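Local coordinates for protein SxtG (Microseira wollei, PDB 6U1R) that probably transfers an amidino group to its substrate as a member of the amidinotransferase family, in the biosynthetic pathway of saxitoxin, at residues R108-V113 / W161-L166. Sequence-based numbering, arbitrary orientation.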
loop_
_atom_site.group_PDB
_atom_site.type_symbol
_atom_site.label_atom_id
_atom_site.label_comp_id
_atom_site.label_asym_id
_atom_site.label_seq_id
_atom_site.Cartn_x
_atom_site.Cartn_y
_atom_site.Cartn_z
ATOM N N ARG A 108 9.682 -5.557 -21.384
ATOM C CA ARG A 108 10.348 -5.928 -20.141
ATOM C C ARG A 108 9.754 -7.248 -19.663
ATOM O O ARG A 108 8.572 -7.310 -19.303
ATOM C CB ARG A 108 10.184 -4.841 -19.075
ATOM C CG ARG A 108 10.426 -3.420 -19.524
ATOM C CD ARG A 108 11.819 -3.193 -20.121
ATOM N NE ARG A 108 12.900 -3.337 -19.139
ATOM C CZ ARG A 108 13.310 -2.385 -18.309
ATOM N NH1 ARG A 108 12.743 -1.189 -18.297
ATOM N NH2 ARG A 108 14.293 -2.643 -17.458
ATOM N N ARG A 109 10.575 -8.303 -19.651
ATOM C CA ARG A 109 10.132 -9.636 -19.255
ATOM C C ARG A 109 10.305 -9.787 -17.753
ATOM O O ARG A 109 11.431 -9.732 -17.251
ATOM C CB ARG A 109 10.931 -10.730 -19.962
ATOM C CG ARG A 109 10.684 -10.884 -21.434
ATOM C CD ARG A 109 11.730 -11.843 -22.015
ATOM N NE ARG A 109 11.598 -12.073 -23.456
ATOM C CZ ARG A 109 11.120 -13.183 -24.011
ATOM N NH1 ARG A 109 10.681 -14.201 -23.268
ATOM N NH2 ARG A 109 11.081 -13.283 -25.331
ATOM N N VAL A 110 9.202 -9.978 -17.032
ATOM C CA VAL A 110 9.315 -10.202 -15.600
ATOM C C VAL A 110 9.927 -11.579 -15.370
ATOM O O VAL A 110 9.618 -12.549 -16.083
ATOM C CB VAL A 110 7.951 -10.066 -14.899
ATOM C CG1 VAL A 110 7.089 -11.257 -15.176
ATOM C CG2 VAL A 110 8.141 -9.904 -13.407
ATOM N N LYS A 111 10.859 -11.656 -14.384
ATOM C CA LYS A 111 11.508 -12.902 -13.988
ATOM C C LYS A 111 10.693 -13.599 -12.905
ATOM O O LYS A 111 10.236 -12.945 -11.960
ATOM C CB LYS A 111 12.910 -12.644 -13.442
ATOM C CG LYS A 111 13.792 -11.766 -14.316
ATOM C CD LYS A 111 14.988 -11.219 -13.519
ATOM C CE LYS A 111 16.126 -10.814 -14.433
ATOM N NZ LYS A 111 15.652 -10.232 -15.735
ATOM N N PRO A 112 10.523 -14.920 -12.997
ATOM C CA PRO A 112 9.805 -15.642 -11.942
ATOM C C PRO A 112 10.502 -15.517 -10.594
ATOM O O PRO A 112 11.694 -15.219 -10.492
ATOM C CB PRO A 112 9.806 -17.096 -12.437
ATOM C CG PRO A 112 10.980 -17.172 -13.382
ATOM C CD PRO A 112 11.006 -15.834 -14.050
ATOM N N VAL A 113 9.714 -15.714 -9.549
ATOM C CA VAL A 113 10.193 -15.774 -8.175
ATOM C C VAL A 113 9.597 -17.044 -7.574
ATOM O O VAL A 113 9.026 -17.863 -8.302
ATOM C CB VAL A 113 9.800 -14.499 -7.406
ATOM C CG1 VAL A 113 10.532 -13.285 -7.977
ATOM C CG2 VAL A 113 8.294 -14.255 -7.496
ATOM N N TRP A 161 5.938 -8.845 -5.925
ATOM C CA TRP A 161 7.367 -9.020 -5.662
ATOM C C TRP A 161 8.170 -9.240 -6.942
ATOM O O TRP A 161 9.276 -8.697 -7.087
ATOM C CB TRP A 161 7.561 -10.176 -4.682
ATOM C CG TRP A 161 7.411 -9.741 -3.241
ATOM C CD1 TRP A 161 6.774 -8.608 -2.767
ATOM C CD2 TRP A 161 7.939 -10.408 -2.093
ATOM N NE1 TRP A 161 6.881 -8.549 -1.397
ATOM C CE2 TRP A 161 7.591 -9.639 -0.960
ATOM C CE3 TRP A 161 8.680 -11.580 -1.915
ATOM C CZ2 TRP A 161 7.957 -10.009 0.332
ATOM C CZ3 TRP A 161 9.044 -11.948 -0.632
ATOM C CH2 TRP A 161 8.684 -11.164 0.476
ATOM N N ALA A 162 7.640 -10.008 -7.893
ATOM C CA ALA A 162 8.412 -10.265 -9.114
ATOM C C ALA A 162 8.701 -8.993 -9.899
ATOM O O ALA A 162 9.663 -8.965 -10.686
ATOM C CB ALA A 162 7.681 -11.263 -10.013
ATOM N N TYR A 163 7.930 -7.932 -9.663
ATOM C CA TYR A 163 8.028 -6.675 -10.388
ATOM C C TYR A 163 8.850 -5.600 -9.685
ATOM O O TYR A 163 8.999 -4.509 -10.232
ATOM C CB TYR A 163 6.627 -6.119 -10.633
ATOM C CG TYR A 163 5.704 -7.083 -11.336
ATOM C CD1 TYR A 163 4.991 -8.036 -10.625
ATOM C CD2 TYR A 163 5.539 -7.036 -12.716
ATOM C CE1 TYR A 163 4.154 -8.924 -11.261
ATOM C CE2 TYR A 163 4.701 -7.900 -13.351
ATOM C CZ TYR A 163 4.012 -8.851 -12.625
ATOM O OH TYR A 163 3.185 -9.705 -13.281
ATOM N N ARG A 164 9.346 -5.849 -8.474
ATOM C CA ARG A 164 9.929 -4.756 -7.701
ATOM C C ARG A 164 11.242 -4.246 -8.301
ATOM O O ARG A 164 11.561 -3.059 -8.150
ATOM C CB ARG A 164 10.127 -5.194 -6.248
ATOM C CG ARG A 164 8.834 -5.136 -5.409
ATOM C CD ARG A 164 8.195 -3.725 -5.375
ATOM N NE ARG A 164 6.869 -3.700 -4.721
ATOM C CZ ARG A 164 6.719 -3.798 -3.409
ATOM N NH1 ARG A 164 7.787 -3.955 -2.647
ATOM N NH2 ARG A 164 5.527 -3.747 -2.857
ATOM N N ASP A 165 12.020 -5.097 -8.969
ATOM C CA ASP A 165 13.192 -4.593 -9.686
ATOM C C ASP A 165 12.792 -3.518 -10.694
ATOM O O ASP A 165 13.431 -2.462 -10.785
ATOM C CB ASP A 165 13.910 -5.732 -10.412
ATOM C CG ASP A 165 14.705 -6.625 -9.484
ATOM O OD1 ASP A 165 15.124 -6.161 -8.405
ATOM O OD2 ASP A 165 14.930 -7.796 -9.852
ATOM N N LEU A 166 11.754 -3.795 -11.488
ATOM C CA LEU A 166 11.291 -2.835 -12.481
ATOM C C LEU A 166 10.720 -1.583 -11.820
ATOM O O LEU A 166 11.008 -0.457 -12.246
ATOM C CB LEU A 166 10.249 -3.504 -13.383
ATOM C CG LEU A 166 10.830 -4.438 -14.448
ATOM C CD1 LEU A 166 9.748 -5.355 -14.988
ATOM C CD2 LEU A 166 11.507 -3.631 -15.574
HETATM O O HOH W 1 11.862 -10.686 -10.986
#
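V110 lies opposite A162 and Y163, and V113 opposite A162, where the chain leaving strand 106-109 runs past the turn that leads into helix 164-172; the CA atoms of V113 and A162 lie 5.9 Å apart, those of V110 and Y163 6.4 Å. V110 makes the central apolar contact with one methyl. With CG1 wedged between the backbone N and the carbonyl carbon (chi1 74°), CG2 stands anti to N and reaches across to A162 CB, also lying 3.3 Å from A162 O. The same methyl sits over one face of the Y163 ring in a CH-pi contact, 4.1 Å from the centroid and 17° off the ring normal, displaced toward the CD2-CE2 side. A162 CB is also touched by K111 O and by both methyls of V113. At the strand end, R108 and L166 cross obliquely. The R108 chain is bent at chi2 and chi3, and its guanidinium lies with one face on L166 CD2, 3.4 Å above the plane and over its centre. Its NH2 forms a salt bridge with E169, further along helix 164-172, and NH1 one with E39 of the adjoining strand 37-42. I41 of that strand packs against both L166 and Y163. One water ties the two backbones together, donating to K111 O at 2.9 Å and to A162 O at 2.8 Å. The contact joins the end of outermost strand 106-109 and the loop after it to the turn and first residues of helix 164-172 in this AGAT-like amidinotransferase, the Y163 side chain about 10 Å from that of C368, the predicted amidino-cysteine residue. Methyl packing dominates; the carboxylates of E169 and E39, on two different elements, probably fix the orientation of the guanidinium against the leucine.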